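Local coordinates for GRAM domain-containing protein 1A (Mus musculus, PDB 6GQF) that carries cholesterol from the plasma membrane to the endoplasmic reticulum without vesicles, holding the sterol in its ASTER (VASt) domain, at residues P35-R40 / E167-K172; L42-F47 / R161-S166; Q90-T95 / E113-F118. All blocks are in the same frame, centred on the assembly; numbering follows the deposited sequence.

In the fold
The three contacts sample one antiparallel sheet, which curves over a long C-terminal helix in the ASTER domain. Contacts 1 and 2 share strand 159-170 and touch, the salt bridge from D36 to R163 joining them; their centres lie about 17 Å apart. Contact 3 is a hairpin nearer the opposite edge of the sheet, with nearest atoms about 9 Å from either of the others. Contact 1 is a surface contact of loop on strand, built around one carboxylate. Contacts 2 and 3 are partly buried strand pairs, but contact 2 packs hydrocarbon on its inner face, whereas contact 3 places a buried polar network there, beside the bound 25-hydroxycholesterol.

Contact 1 of 3, residues P35-R40 / E167-K172; sequences PDLSGR and EIRYRK
The carboxylate of E167 meets the loop residues L37 and S38, and its two oxygens divide the work between loop and strand. OE1 of E167 serves the loop: S38 OG donates to it at 3.1 Å, nearly along the C-O axis, and S38 N adds a weak bond to the same oxygen at 3.3 Å. OE2 serves the strand. R169 grips it side-on in a salt bridge, with R169 NE 2.8 Å from E167 OE2 and R169 NH2 also donating to that oxygen; the two nitrogens reach it from opposite sides of the carboxylate plane, while the oxygen stays close to the guanidinium plane.

The close packing is that of L37, which crosses the E167 side chain at about a right angle. With E167 CG between the backbone N and the carbonyl carbon (chi1 74°) and the chain extended beyond it, the carboxylate comes up against L37 CD2, 3.7 Å from E167 CD, and L37 CB rests against E167 CB. Next along, the backbones draw together, G39 CA coming within 4.1 Å of E167 CA. S38, by contrast, is exposed, and past R169 the two segments part. An alanine in place of E167 would probably leave S38 OG and the R169 guanidinium without the carboxylate that both bond, open a gap beside L37 CD2 and set the guanidinium free to turn.

The contact illustrates how a loop is led into an edge strand: S38 centres an inverse gamma turn, and G39 and R40 form a classic beta bulge opposite S166. R40 then reaches helix 176-202, bridging to E191 and lying against W187. On its other flank, strand 159-170 pairs with strand 144-156, where the E167 backbone bonds to that of A147 and L37 touches R149.

Contact 2 of 3, residues L42-F47 / R161-S166; sequences LINSVF and RLRVSS
I43 and V164 run abreast on one face of the sheet, I43 CD1 resting 3.9 Å from V164 CG2. The neighbouring bump is L162: I43 CG2 sits 4.3 Å from L162 CG, while L162 CD2 fits against F47, 4.1 Å from CE2. I43, L162 and V164 thus form a run of branched hydrocarbon groups, which F47 extends toward the end of strand 40-47.

The antiparallel ladder behind them begins with a classic beta bulge, in which V164 O takes the N-H groups of both L42 and I43. This pairing of the first strand with the last is a feature of the helix-grip fold of StAR-related lipid-transfer domains, in which a curved sheet wraps a long C-terminal helix. Here F47 and L162 both press on L201 of helix 176-202, and S45 OG bonds to D198 of the same helix.

The other face, with N44, V46, R161 and R163, is more exposed and largely polar. N44 CG stands anti to the backbone N (chi1 -172°), and the amide it carries fills the notch between two arginines. On one side R161 NH1 donates to N44 OD1 at 3.0 Å, approaching from above the carbonyl plane by 42°; on the other, R163 CG comes within 3.4 Å of that oxygen, although the guanidinium of R163 has its salt bridge with D36. V46 CG2 lies over the centre of the R161 guanidinium, 3.5 Å above the plane. At the far end L42 CD2 packs on CB of S166, a residue whose OG bonds to H148 ND1.

Contact 3 of 3, residues Q90-T95 / E113-F118; sequences QRRVLT and ETQTLF
The guanidinium of R92 takes Q115 OE1 at its own edge: NE and NH2 of R92 each donate to Q115 OE1 at 2.9 Å, with the oxygen in the guanidinium plane. Both nitrogens come from the same face of the amide, whose plane is turned 38° from the guanidinium. The second guanidinium, that of R91 on the opposite face of the sheet, has T116 OG1 near its plane at the edge, though at packing distance, and NH2 of R91 lies close to T114 CG2.

The two strands form a beta hairpin within the START-like sheet of the ASTER domain, paired in regular antiparallel register from Q90 with L117 to L94 with E113. R92, L94, E113, Q115 and L117, all buried, share one face with Q90. L94 packs beside the polar group there: its CD1 lies 3.9 Å from Q115 CD, and its CD2 4.0 Å from E113 OE1.

E113 touches the bound 25-hydroxycholesterol, so this end of the polar cluster borders the sterol pocket. Its carboxylate is also met by S131 and by Y96, a pocket residue, and a glycerol, probably from the crystallisation liquor, bonds to E113 and Q115. Q115 links R92 to E113 through its amide: Q115 NE2 donates to E113 OE2 at 3.1 Å, arriving from above the carboxylate plane, 63° out of it.

Contact 1 of 3, residues P35-R40 / E167-K172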
ATOM      1  N   PRO A  35      14.753  -7.564   2.538  1.00 94.24           N
ATOM      2  CA  PRO A  35      14.198  -8.397   1.468  1.00 92.88           C
ATOM      3  C   PRO A  35      12.687  -8.223   1.305  1.00 90.58           C
ATOM      4  O   PRO A  35      12.118  -7.245   1.794  1.00 87.75           O
ATOM      5  CB  PRO A  35      14.542  -9.813   1.933  1.00 90.03           C
ATOM      6  CG  PRO A  35      14.592  -9.722   3.447  1.00 90.70           C
ATOM      7  CD  PRO A  35      14.651  -8.257   3.836  1.00 93.04           C
ATOM      8  N   ASP A  36      12.050  -9.169   0.620  1.00 87.96           N
ATOM      9  CA  ASP A  36      10.602  -9.157   0.441  1.00 83.48           C
ATOM     10  C   ASP A  36       9.877  -9.652   1.693  1.00 84.79           C
ATOM     11  O   ASP A  36      10.507  -9.966   2.704  1.00 92.13           O
ATOM     12  CB  ASP A  36      10.210 -10.021  -0.762  1.00 89.21           C
ATOM     13  CG  ASP A  36      10.596  -9.388  -2.083  1.00 91.51           C
ATOM     14  OD1 ASP A  36      11.479  -8.505  -2.089  1.00107.67           O
ATOM     15  OD2 ASP A  36      10.017  -9.777  -3.118  1.00 80.30           O
ATOM     16  N   LEU A  37       8.550  -9.717   1.612  1.00 80.41           N
ATOM     17  CA  LEU A  37       7.720 -10.179   2.720  1.00 74.97           C
ATOM     18  C   LEU A  37       7.229 -11.599   2.463  1.00 72.83           C
ATOM     19  O   LEU A  37       7.032 -12.001   1.317  1.00 73.84           O
ATOM     20  CB  LEU A  37       6.533  -9.234   2.930  1.00 72.49           C
ATOM     21  CG  LEU A  37       6.875  -7.806   3.370  1.00 66.32           C
ATOM     22  CD1 LEU A  37       5.649  -6.917   3.276  1.00 65.43           C
ATOM     23  CD2 LEU A  37       7.433  -7.786   4.780  1.00 60.37           C
ATOM     24  N   SER A  38       7.028 -12.347   3.542  1.00 79.64           N
ATOM     25  CA  SER A  38       6.625 -13.746   3.462  1.00 73.97           C
ATOM     26  C   SER A  38       5.127 -13.891   3.244  1.00 72.27           C
ATOM     27  O   SER A  38       4.460 -14.641   3.956  1.00 84.76           O
ATOM     28  CB  SER A  38       7.035 -14.482   4.738  1.00 89.22           C
ATOM     29  OG  SER A  38       6.415 -13.902   5.876  1.00 87.03           O
ATOM     30  N   GLY A  39       4.603 -13.165   2.261  1.00 70.00           N
ATOM     31  CA  GLY A  39       3.192 -13.230   1.923  1.00 72.35           C
ATOM     32  C   GLY A  39       3.000 -13.478   0.440  1.00 67.82           C
ATOM     33  O   GLY A  39       2.787 -14.619   0.028  1.00 72.29           O
ATOM     34  N   ARG A  40       3.072 -12.412  -0.356  1.00 59.23           N
ATOM     35  CA  ARG A  40       3.000 -12.524  -1.812  1.00 62.18           C
ATOM     36  C   ARG A  40       3.721 -11.363  -2.485  1.00 62.03           C
ATOM     37  O   ARG A  40       3.903 -10.301  -1.885  1.00 55.25           O
ATOM     38  CB  ARG A  40       1.546 -12.566  -2.291  1.00 61.22           C
ATOM     39  CG  ARG A  40       0.765 -13.779  -1.829  1.00 64.44           C
ATOM     40  CD  ARG A  40      -0.631 -13.814  -2.417  1.00 62.58           C
ATOM     41  NE  ARG A  40      -1.413 -14.906  -1.841  1.00 70.83           N
ATOM     42  CZ  ARG A  40      -2.687 -15.154  -2.132  1.00 74.05           C
ATOM     43  NH1 ARG A  40      -3.337 -14.390  -3.000  1.00 65.25           N
ATOM     44  NH2 ARG A  40      -3.313 -16.169  -1.552  1.00 80.93           N
ATOM     45  N   GLU A 167       2.122  -8.884   3.287  1.00 59.75           N
ATOM     46  CA  GLU A 167       1.898 -10.012   4.175  1.00 62.75           C
ATOM     47  C   GLU A 167       0.803  -9.673   5.182  1.00 53.97           C
ATOM     48  O   GLU A 167       0.564  -8.506   5.488  1.00 50.23           O
ATOM     49  CB  GLU A 167       3.196 -10.417   4.888  1.00 61.02           C
ATOM     50  CG  GLU A 167       3.652  -9.481   5.994  1.00 60.39           C
ATOM     51  CD  GLU A 167       4.968  -9.925   6.624  1.00 76.85           C
ATOM     52  OE1 GLU A 167       5.546 -10.929   6.153  1.00 74.34           O
ATOM     53  OE2 GLU A 167       5.425  -9.272   7.591  1.00 73.92           O
ATOM     54  N   ILE A 168       0.133 -10.711   5.671  1.00 52.44           N
ATOM     55  CA  ILE A 168      -0.902 -10.572   6.687  1.00 53.47           C
ATOM     56  C   ILE A 168      -0.315 -10.895   8.053  1.00 49.71           C
ATOM     57  O   ILE A 168       0.389 -11.893   8.212  1.00 55.04           O
ATOM     58  CB  ILE A 168      -2.106 -11.496   6.398  1.00 60.05           C
ATOM     59  CG1 ILE A 168      -2.783 -11.088   5.087  1.00 50.81           C
ATOM     60  CG2 ILE A 168      -3.119 -11.445   7.531  1.00 55.16           C
ATOM     61  CD1 ILE A 168      -3.641 -12.160   4.493  1.00 55.52           C
ATOM     62  N   ARG A 169      -0.614 -10.045   9.030  1.00 55.60           N
ATOM     63  CA  ARG A 169      -0.088 -10.182  10.386  1.00 54.21           C
ATOM     64  C   ARG A 169      -1.217 -10.298  11.408  1.00 53.04           C
ATOM     65  O   ARG A 169      -2.043  -9.396  11.542  1.00 48.49           O
ATOM     66  CB  ARG A 169       0.807  -8.993  10.730  1.00 54.14           C
ATOM     67  CG  ARG A 169       2.099  -8.949   9.943  1.00 63.50           C
ATOM     68  CD  ARG A 169       2.981  -7.797  10.386  1.00 63.66           C
ATOM     69  NE  ARG A 169       4.225  -7.765   9.624  1.00 64.71           N
ATOM     70  CZ  ARG A 169       5.044  -6.721   9.564  1.00 63.83           C
ATOM     71  NH1 ARG A 169       4.759  -5.601  10.221  1.00 61.44           N
ATOM     72  NH2 ARG A 169       6.151  -6.798   8.839  1.00 63.88           N
ATOM     73  N   TYR A 170      -1.232 -11.415  12.130  1.00 51.69           N
ATOM     74  CA  TYR A 170      -2.273 -11.710  13.106  1.00 49.98           C
ATOM     75  C   TYR A 170      -1.850 -11.393  14.543  1.00 51.19           C
ATOM     76  O   TYR A 170      -0.881 -11.955  15.049  1.00 59.08           O
ATOM     77  CB  TYR A 170      -2.665 -13.185  12.999  1.00 53.11           C
ATOM     78  CG  TYR A 170      -3.302 -13.536  11.677  1.00 55.91           C
ATOM     79  CD1 TYR A 170      -4.671 -13.391  11.485  1.00 62.02           C
ATOM     80  CD2 TYR A 170      -2.537 -13.995  10.615  1.00 57.76           C
ATOM     81  CE1 TYR A 170      -5.260 -13.704  10.273  1.00 62.19           C
ATOM     82  CE2 TYR A 170      -3.116 -14.312   9.399  1.00 63.32           C
ATOM     83  CZ  TYR A 170      -4.479 -14.164   9.235  1.00 63.88           C
ATOM     84  OH  TYR A 170      -5.062 -14.477   8.029  1.00 60.39           O
ATOM     85  N   ARG A 171      -2.586 -10.502  15.200  1.00 47.95           N
ATOM     86  CA  ARG A 171      -2.363 -10.230  16.615  1.00 48.11           C
ATOM     87  C   ARG A 171      -2.780 -11.432  17.453  1.00 49.00           C
ATOM     88  O   ARG A 171      -2.204 -11.702  18.504  1.00 60.64           O
ATOM     89  CB  ARG A 171      -3.137  -8.992  17.059  1.00 47.67           C
ATOM     90  CG  ARG A 171      -2.878  -7.763  16.219  1.00 49.21           C
ATOM     91  CD  ARG A 171      -3.508  -6.556  16.861  1.00 54.28           C
ATOM     92  NE  ARG A 171      -3.289  -5.339  16.090  1.00 58.83           N
ATOM     93  CZ  ARG A 171      -4.103  -4.888  15.142  1.00 54.48           C
ATOM     94  NH1 ARG A 171      -5.208  -5.548  14.824  1.00 51.90           N
ATOM     95  NH2 ARG A 171      -3.803  -3.764  14.509  1.00 64.60           N
ATOM     96  N   LYS A 172      -3.804 -12.136  16.983  1.00 54.51           N
ATOM     97  CA  LYS A 172      -4.254 -13.378  17.606  1.00 56.55           C
ATOM     98  C   LYS A 172      -4.766 -14.325  16.526  1.00 58.46           C
ATOM     99  O   LYS A 172      -5.179 -13.885  15.452  1.00 57.51           O
ATOM    100  CB  LYS A 172      -5.341 -13.105  18.650  1.00 59.02           C
ATOM    101  CG  LYS A 172      -6.483 -12.235  18.155  1.00 61.40           C
ATOM    102  CD  LYS A 172      -7.558 -12.066  19.222  1.00 62.08           C
ATOM    103  CE  LYS A 172      -8.702 -11.192  18.729  1.00 60.66           C
ATOM    104  NZ  LYS A 172      -9.800 -11.126  19.723  1.00 70.11           N
TER

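Contact 2 of 3, residues L42-F47 / R161-S166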
ATOM      1  N   LEU A  42       3.192  -8.760  -5.159  1.00 61.74           N
ATOM      2  CA  LEU A  42       2.039  -8.187  -5.842  1.00 61.07           C
ATOM      3  C   LEU A  42       2.438  -7.513  -7.150  1.00 59.11           C
ATOM      4  O   LEU A  42       1.784  -7.697  -8.178  1.00 62.55           O
ATOM      5  CB  LEU A  42       1.322  -7.180  -4.931  1.00 62.95           C
ATOM      6  CG  LEU A  42       0.527  -7.720  -3.731  1.00 59.50           C
ATOM      7  CD1 LEU A  42      -0.562  -8.679  -4.171  1.00 63.04           C
ATOM      8  CD2 LEU A  42       1.422  -8.393  -2.705  1.00 61.63           C
ATOM      9  N   ILE A  43       3.514  -6.736  -7.105  1.00 57.66           N
ATOM     10  CA  ILE A  43       3.974  -5.993  -8.271  1.00 61.85           C
ATOM     11  C   ILE A  43       5.460  -6.213  -8.501  1.00 65.57           C
ATOM     12  O   ILE A  43       6.241  -6.294  -7.556  1.00 63.61           O
ATOM     13  CB  ILE A  43       3.706  -4.485  -8.117  1.00 64.06           C
ATOM     14  CG1 ILE A  43       2.202  -4.224  -8.006  1.00 66.66           C
ATOM     15  CG2 ILE A  43       4.290  -3.709  -9.295  1.00 67.30           C
ATOM     16  CD1 ILE A  43       1.851  -2.797  -7.605  1.00 64.95           C
ATOM     17  N   ASN A  44       5.834  -6.313  -9.772  1.00 76.02           N
ATOM     18  CA  ASN A  44       7.230  -6.399 -10.172  1.00 70.66           C
ATOM     19  C   ASN A  44       7.359  -5.917 -11.614  1.00 67.48           C
ATOM     20  O   ASN A  44       7.501  -6.714 -12.537  1.00 79.17           O
ATOM     21  CB  ASN A  44       7.754  -7.828 -10.019  1.00 68.83           C
ATOM     22  CG  ASN A  44       9.247  -7.930 -10.251  1.00 71.77           C
ATOM     23  OD1 ASN A  44       9.978  -6.952 -10.107  1.00 76.57           O
ATOM     24  ND2 ASN A  44       9.708  -9.121 -10.607  1.00 74.04           N
ATOM     25  N   SER A  45       7.282  -4.603 -11.789  1.00 63.16           N
ATOM     26  CA  SER A  45       7.274  -3.992 -13.108  1.00 71.59           C
ATOM     27  C   SER A  45       8.452  -3.047 -13.307  1.00 69.03           C
ATOM     28  O   SER A  45       9.008  -2.520 -12.346  1.00 73.21           O
ATOM     29  CB  SER A  45       5.961  -3.239 -13.315  1.00 78.09           C
ATOM     30  OG  SER A  45       4.857  -4.101 -13.100  1.00 88.59           O
ATOM     31  N   VAL A  46       8.828  -2.843 -14.565  1.00 71.32           N
ATOM     32  CA  VAL A  46       9.837  -1.853 -14.911  1.00 72.71           C
ATOM     33  C   VAL A  46       9.172  -0.739 -15.704  1.00 68.63           C
ATOM     34  O   VAL A  46       8.478  -0.990 -16.687  1.00 70.21           O
ATOM     35  CB  VAL A  46      10.996  -2.465 -15.723  1.00 75.50           C
ATOM     36  CG1 VAL A  46      11.994  -1.387 -16.119  1.00 78.04           C
ATOM     37  CG2 VAL A  46      11.698  -3.557 -14.917  1.00 75.72           C
ATOM     38  N   PHE A  47       9.383   0.491 -15.251  1.00 72.66           N
ATOM     39  CA  PHE A  47       8.792   1.661 -15.882  1.00 76.97           C
ATOM     40  C   PHE A  47       9.870   2.549 -16.472  1.00 80.38           C
ATOM     41  O   PHE A  47      10.989   2.606 -15.962  1.00 82.85           O
ATOM     42  CB  PHE A  47       7.958   2.448 -14.871  1.00 79.11           C
ATOM     43  CG  PHE A  47       6.765   1.697 -14.368  1.00 75.11           C
ATOM     44  CD1 PHE A  47       5.571   1.729 -15.063  1.00 68.28           C
ATOM     45  CD2 PHE A  47       6.840   0.951 -13.204  1.00 75.05           C
ATOM     46  CE1 PHE A  47       4.474   1.037 -14.608  1.00 71.79           C
ATOM     47  CE2 PHE A  47       5.746   0.255 -12.744  1.00 72.62           C
ATOM     48  CZ  PHE A  47       4.560   0.297 -13.447  1.00 75.00           C
ATOM     49  N   ARG A 161      12.679   0.267 -11.637  1.00 74.90           N
ATOM     50  CA  ARG A 161      11.865  -0.901 -11.313  1.00 76.65           C
ATOM     51  C   ARG A 161      11.009  -0.620 -10.084  1.00 79.21           C
ATOM     52  O   ARG A 161      11.374   0.193  -9.233  1.00 82.61           O
ATOM     53  CB  ARG A 161      12.746  -2.132 -11.071  1.00 70.43           C
ATOM     54  CG  ARG A 161      11.970  -3.375 -10.626  1.00 68.91           C
ATOM     55  CD  ARG A 161      12.885  -4.562 -10.391  1.00 75.23           C
ATOM     56  NE  ARG A 161      13.579  -4.977 -11.609  1.00 90.10           N
ATOM     57  CZ  ARG A 161      13.100  -5.838 -12.504  1.00 85.06           C
ATOM     58  NH1 ARG A 161      11.905  -6.397 -12.344  1.00 79.03           N
ATOM     59  NH2 ARG A 161      13.823  -6.140 -13.573  1.00 90.23           N
ATOM     60  N   LEU A 162       9.868  -1.299 -10.002  1.00 74.02           N
ATOM     61  CA  LEU A 162       8.986  -1.210  -8.844  1.00 71.14           C
ATOM     62  C   LEU A 162       8.624  -2.611  -8.351  1.00 68.91           C
ATOM     63  O   LEU A 162       8.139  -3.439  -9.123  1.00 70.80           O
ATOM     64  CB  LEU A 162       7.721  -0.417  -9.196  1.00 70.81           C
ATOM     65  CG  LEU A 162       6.647  -0.270  -8.113  1.00 64.38           C
ATOM     66  CD1 LEU A 162       7.183   0.429  -6.886  1.00 65.64           C
ATOM     67  CD2 LEU A 162       5.457   0.496  -8.652  1.00 68.00           C
ATOM     68  N   ARG A 163       8.884  -2.873  -7.072  1.00 64.38           N
ATOM     69  CA  ARG A 163       8.468  -4.117  -6.429  1.00 65.73           C
ATOM     70  C   ARG A 163       7.540  -3.830  -5.251  1.00 66.90           C
ATOM     71  O   ARG A 163       7.772  -2.901  -4.478  1.00 66.67           O
ATOM     72  CB  ARG A 163       9.679  -4.921  -5.949  1.00 61.90           C
ATOM     73  CG  ARG A 163      10.465  -5.580  -7.056  1.00 72.46           C
ATOM     74  CD  ARG A 163      11.747  -6.205  -6.529  1.00 80.11           C
ATOM     75  NE  ARG A 163      11.511  -7.393  -5.708  1.00 84.23           N
ATOM     76  CZ  ARG A 163      11.352  -8.626  -6.186  1.00 86.97           C
ATOM     77  NH1 ARG A 163      11.381  -8.856  -7.494  1.00 82.36           N
ATOM     78  NH2 ARG A 163      11.152  -9.636  -5.351  1.00 79.28           N
ATOM     79  N   VAL A 164       6.485  -4.630  -5.124  1.00 63.86           N
ATOM     80  CA  VAL A 164       5.600  -4.550  -3.972  1.00 54.23           C
ATOM     81  C   VAL A 164       5.251  -5.943  -3.472  1.00 55.22           C
ATOM     82  O   VAL A 164       4.617  -6.732  -4.173  1.00 58.27           O
ATOM     83  CB  VAL A 164       4.300  -3.793  -4.291  1.00 62.77           C
ATOM     84  CG1 VAL A 164       3.443  -3.654  -3.031  1.00 59.72           C
ATOM     85  CG2 VAL A 164       4.610  -2.423  -4.883  1.00 65.70           C
ATOM     86  N   SER A 165       5.683  -6.235  -2.253  1.00 60.24           N
ATOM     87  CA  SER A 165       5.317  -7.463  -1.572  1.00 61.94           C
ATOM     88  C   SER A 165       4.481  -7.104  -0.357  1.00 61.77           C
ATOM     89  O   SER A 165       4.573  -5.992   0.160  1.00 57.47           O
ATOM     90  CB  SER A 165       6.560  -8.249  -1.160  1.00 61.86           C
ATOM     91  OG  SER A 165       7.399  -7.448  -0.350  1.00 67.02           O
ATOM     92  N   SER A 166       3.660  -8.048   0.089  1.00 65.09           N
ATOM     93  CA  SER A 166       2.769  -7.817   1.217  1.00 61.30           C
ATOM     94  C   SER A 166       2.739  -9.036   2.121  1.00 61.83           C
ATOM     95  O   SER A 166       3.279 -10.084   1.779  1.00 62.83           O
ATOM     96  CB  SER A 166       1.364  -7.487   0.722  1.00 56.66           C
ATOM     97  OG  SER A 166       1.434  -6.410  -0.206  1.00 55.44           O
TER

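Contact 3 of 3, residues Q90-T95 / E113-F118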
ATOM      1  N   GLN A  90      12.153   8.629   7.221  1.00 83.63           N
ATOM      2  CA  GLN A  90      11.081   9.603   7.406  1.00 85.31           C
ATOM      3  C   GLN A  90       9.777   8.842   7.623  1.00 78.98           C
ATOM      4  O   GLN A  90       9.709   7.647   7.340  1.00 71.29           O
ATOM      5  CB  GLN A  90      10.968  10.540   6.195  1.00 84.10           C
ATOM      6  CG  GLN A  90      12.293  11.159   5.749  1.00 85.16           C
ATOM      7  CD  GLN A  90      12.159  12.003   4.489  1.00 86.13           C
ATOM      8  OE1 GLN A  90      12.754  11.693   3.453  1.00 83.79           O
ATOM      9  NE2 GLN A  90      11.384  13.080   4.575  1.00 83.33           N
ATOM     10  N   ARG A  91       8.754   9.525   8.132  1.00 76.84           N
ATOM     11  CA  ARG A  91       7.458   8.894   8.383  1.00 72.76           C
ATOM     12  C   ARG A  91       6.307   9.842   8.092  1.00 65.26           C
ATOM     13  O   ARG A  91       6.382  11.038   8.364  1.00 70.27           O
ATOM     14  CB  ARG A  91       7.352   8.401   9.834  1.00 70.23           C
ATOM     15  CG  ARG A  91       8.410   7.380  10.227  1.00 83.64           C
ATOM     16  CD  ARG A  91       8.286   6.937  11.683  1.00 78.80           C
ATOM     17  NE  ARG A  91       7.089   6.128  11.920  1.00 79.56           N
ATOM     18  CZ  ARG A  91       6.090   6.440  12.746  1.00 86.10           C
ATOM     19  NH1 ARG A  91       6.100   7.563  13.462  1.00 83.42           N
ATOM     20  NH2 ARG A  91       5.066   5.608  12.863  1.00 81.28           N
ATOM     21  N   ARG A  92       5.242   9.291   7.526  1.00 67.68           N
ATOM     22  CA  ARG A  92       3.985  10.009   7.394  1.00 69.43           C
ATOM     23  C   ARG A  92       2.853   9.055   7.726  1.00 62.59           C
ATOM     24  O   ARG A  92       3.073   7.856   7.919  1.00 59.90           O
ATOM     25  CB  ARG A  92       3.809  10.594   5.986  1.00 69.66           C
ATOM     26  CG  ARG A  92       3.661   9.566   4.869  1.00 65.70           C
ATOM     27  CD  ARG A  92       3.290  10.222   3.540  1.00 60.69           C
ATOM     28  NE  ARG A  92       3.086   9.229   2.486  1.00 66.67           N
ATOM     29  CZ  ARG A  92       2.626   9.502   1.267  1.00 68.30           C
ATOM     30  NH1 ARG A  92       2.315  10.745   0.927  1.00 72.35           N
ATOM     31  NH2 ARG A  92       2.472   8.528   0.381  1.00 66.49           N
ATOM     32  N   VAL A  93       1.645   9.600   7.802  1.00 62.40           N
ATOM     33  CA  VAL A  93       0.454   8.805   8.051  1.00 62.76           C
ATOM     34  C   VAL A  93      -0.668   9.241   7.117  1.00 65.23           C
ATOM     35  O   VAL A  93      -0.795  10.421   6.787  1.00 64.84           O
ATOM     36  CB  VAL A  93      -0.019   8.918   9.518  1.00 65.09           C
ATOM     37  CG1 VAL A  93       0.864   8.083  10.428  1.00 66.67           C
ATOM     38  CG2 VAL A  93      -0.039  10.375   9.977  1.00 67.50           C
ATOM     39  N   LEU A  94      -1.465   8.268   6.687  1.00 70.81           N
ATOM     40  CA  LEU A  94      -2.600   8.508   5.803  1.00 65.75           C
ATOM     41  C   LEU A  94      -3.864   7.999   6.463  1.00 64.40           C
ATOM     42  O   LEU A  94      -3.814   7.117   7.321  1.00 66.30           O
ATOM     43  CB  LEU A  94      -2.416   7.807   4.451  1.00 64.68           C
ATOM     44  CG  LEU A  94      -1.168   8.125   3.625  1.00 64.80           C
ATOM     45  CD1 LEU A  94       0.088   7.427   4.155  1.00 62.41           C
ATOM     46  CD2 LEU A  94      -1.418   7.757   2.172  1.00 66.00           C
ATOM     47  N   THR A  95      -5.000   8.548   6.058  1.00 59.53           N
ATOM     48  CA  THR A  95      -6.273   7.978   6.443  1.00 60.37           C
ATOM     49  C   THR A  95      -7.260   8.176   5.311  1.00 70.14           C
ATOM     50  O   THR A  95      -7.193   9.170   4.588  1.00 72.23           O
ATOM     51  CB  THR A  95      -6.824   8.598   7.740  1.00 67.53           C
ATOM     52  OG1 THR A  95      -8.083   7.993   8.057  1.00 74.67           O
ATOM     53  CG2 THR A  95      -7.005  10.105   7.600  1.00 73.47           C
ATOM     54  N   GLU A 113      -3.139   4.480   7.770  1.00 60.88           N
ATOM     55  CA  GLU A 113      -1.915   3.912   7.217  1.00 62.67           C
ATOM     56  C   GLU A 113      -0.693   4.697   7.681  1.00 58.70           C
ATOM     57  O   GLU A 113      -0.744   5.917   7.811  1.00 58.17           O
ATOM     58  CB  GLU A 113      -1.979   3.889   5.684  1.00 66.06           C
ATOM     59  CG  GLU A 113      -0.767   3.244   5.008  1.00 64.15           C
ATOM     60  CD  GLU A 113      -0.868   3.244   3.495  1.00 71.61           C
ATOM     61  OE1 GLU A 113      -1.836   3.829   2.963  1.00 74.49           O
ATOM     62  OE2 GLU A 113       0.022   2.661   2.836  1.00 74.91           O
ATOM     63  N   THR A 114       0.397   3.977   7.931  1.00 58.73           N
ATOM     64  CA  THR A 114       1.668   4.577   8.329  1.00 59.86           C
ATOM     65  C   THR A 114       2.775   4.151   7.373  1.00 58.63           C
ATOM     66  O   THR A 114       2.982   2.959   7.155  1.00 58.18           O
ATOM     67  CB  THR A 114       2.052   4.168   9.757  1.00 59.37           C
ATOM     68  OG1 THR A 114       0.938   4.381  10.627  1.00 64.19           O
ATOM     69  CG2 THR A 114       3.233   4.973  10.251  1.00 64.37           C
ATOM     70  N   GLN A 115       3.488   5.125   6.814  1.00 57.37           N
ATOM     71  CA  GLN A 115       4.556   4.843   5.860  1.00 61.20           C
ATOM     72  C   GLN A 115       5.903   5.364   6.343  1.00 58.52           C
ATOM     73  O   GLN A 115       6.007   6.507   6.775  1.00 60.88           O
ATOM     74  CB  GLN A 115       4.227   5.453   4.497  1.00 59.91           C
ATOM     75  CG  GLN A 115       3.054   4.793   3.803  1.00 64.37           C
ATOM     76  CD  GLN A 115       2.857   5.305   2.394  1.00 66.19           C
ATOM     77  OE1 GLN A 115       3.363   6.367   2.033  1.00 69.13           O
ATOM     78  NE2 GLN A 115       2.128   4.547   1.583  1.00 63.74           N
ATOM     79  N   THR A 116       6.925   4.512   6.265  1.00 63.75           N
ATOM     80  CA  THR A 116       8.296   4.885   6.612  1.00 68.52           C
ATOM     81  C   THR A 116       9.223   4.770   5.403  1.00 62.92           C
ATOM     82  O   THR A 116       9.435   3.674   4.894  1.00 55.63           O
ATOM     83  CB  THR A 116       8.858   3.999   7.743  1.00 61.85           C
ATOM     84  OG1 THR A 116       8.011   4.090   8.894  1.00 73.00           O
ATOM     85  CG2 THR A 116      10.259   4.441   8.128  1.00 69.07           C
ATOM     86  N   LEU A 117       9.793   5.895   4.972  1.00 67.47           N
ATOM     87  CA  LEU A 117      10.635   5.931   3.776  1.00 71.12           C
ATOM     88  C   LEU A 117      12.118   5.845   4.112  1.00 66.14           C
ATOM     89  O   LEU A 117      12.617   6.582   4.956  1.00 68.74           O
ATOM     90  CB  LEU A 117      10.371   7.213   2.977  1.00 74.99           C
ATOM     91  CG  LEU A 117      10.746   7.212   1.487  1.00 73.91           C
ATOM     92  CD1 LEU A 117      10.052   8.365   0.794  1.00 71.34           C
ATOM     93  CD2 LEU A 117      12.249   7.307   1.255  1.00 77.52           C
ATOM     94  N   PHE A 118      12.811   4.939   3.429  1.00 73.76           N
ATOM     95  CA  PHE A 118      14.261   4.807   3.533  1.00 78.42           C
ATOM     96  C   PHE A 118      14.911   5.102   2.187  1.00 78.72           C
ATOM     97  O   PHE A 118      14.672   4.397   1.207  1.00 79.98           O
ATOM     98  CB  PHE A 118      14.646   3.400   3.992  1.00 75.27           C
ATOM     99  CG  PHE A 118      13.966   2.969   5.254  1.00 78.65           C
ATOM    100  CD1 PHE A 118      12.743   2.317   5.210  1.00 77.88           C
ATOM    101  CD2 PHE A 118      14.549   3.211   6.484  1.00 80.76           C
ATOM    102  CE1 PHE A 118      12.116   1.918   6.372  1.00 78.71           C
ATOM    103  CE2 PHE A 118      13.929   2.816   7.647  1.00 82.66           C
ATOM    104  CZ  PHE A 118      12.711   2.168   7.594  1.00 82.95           C
TER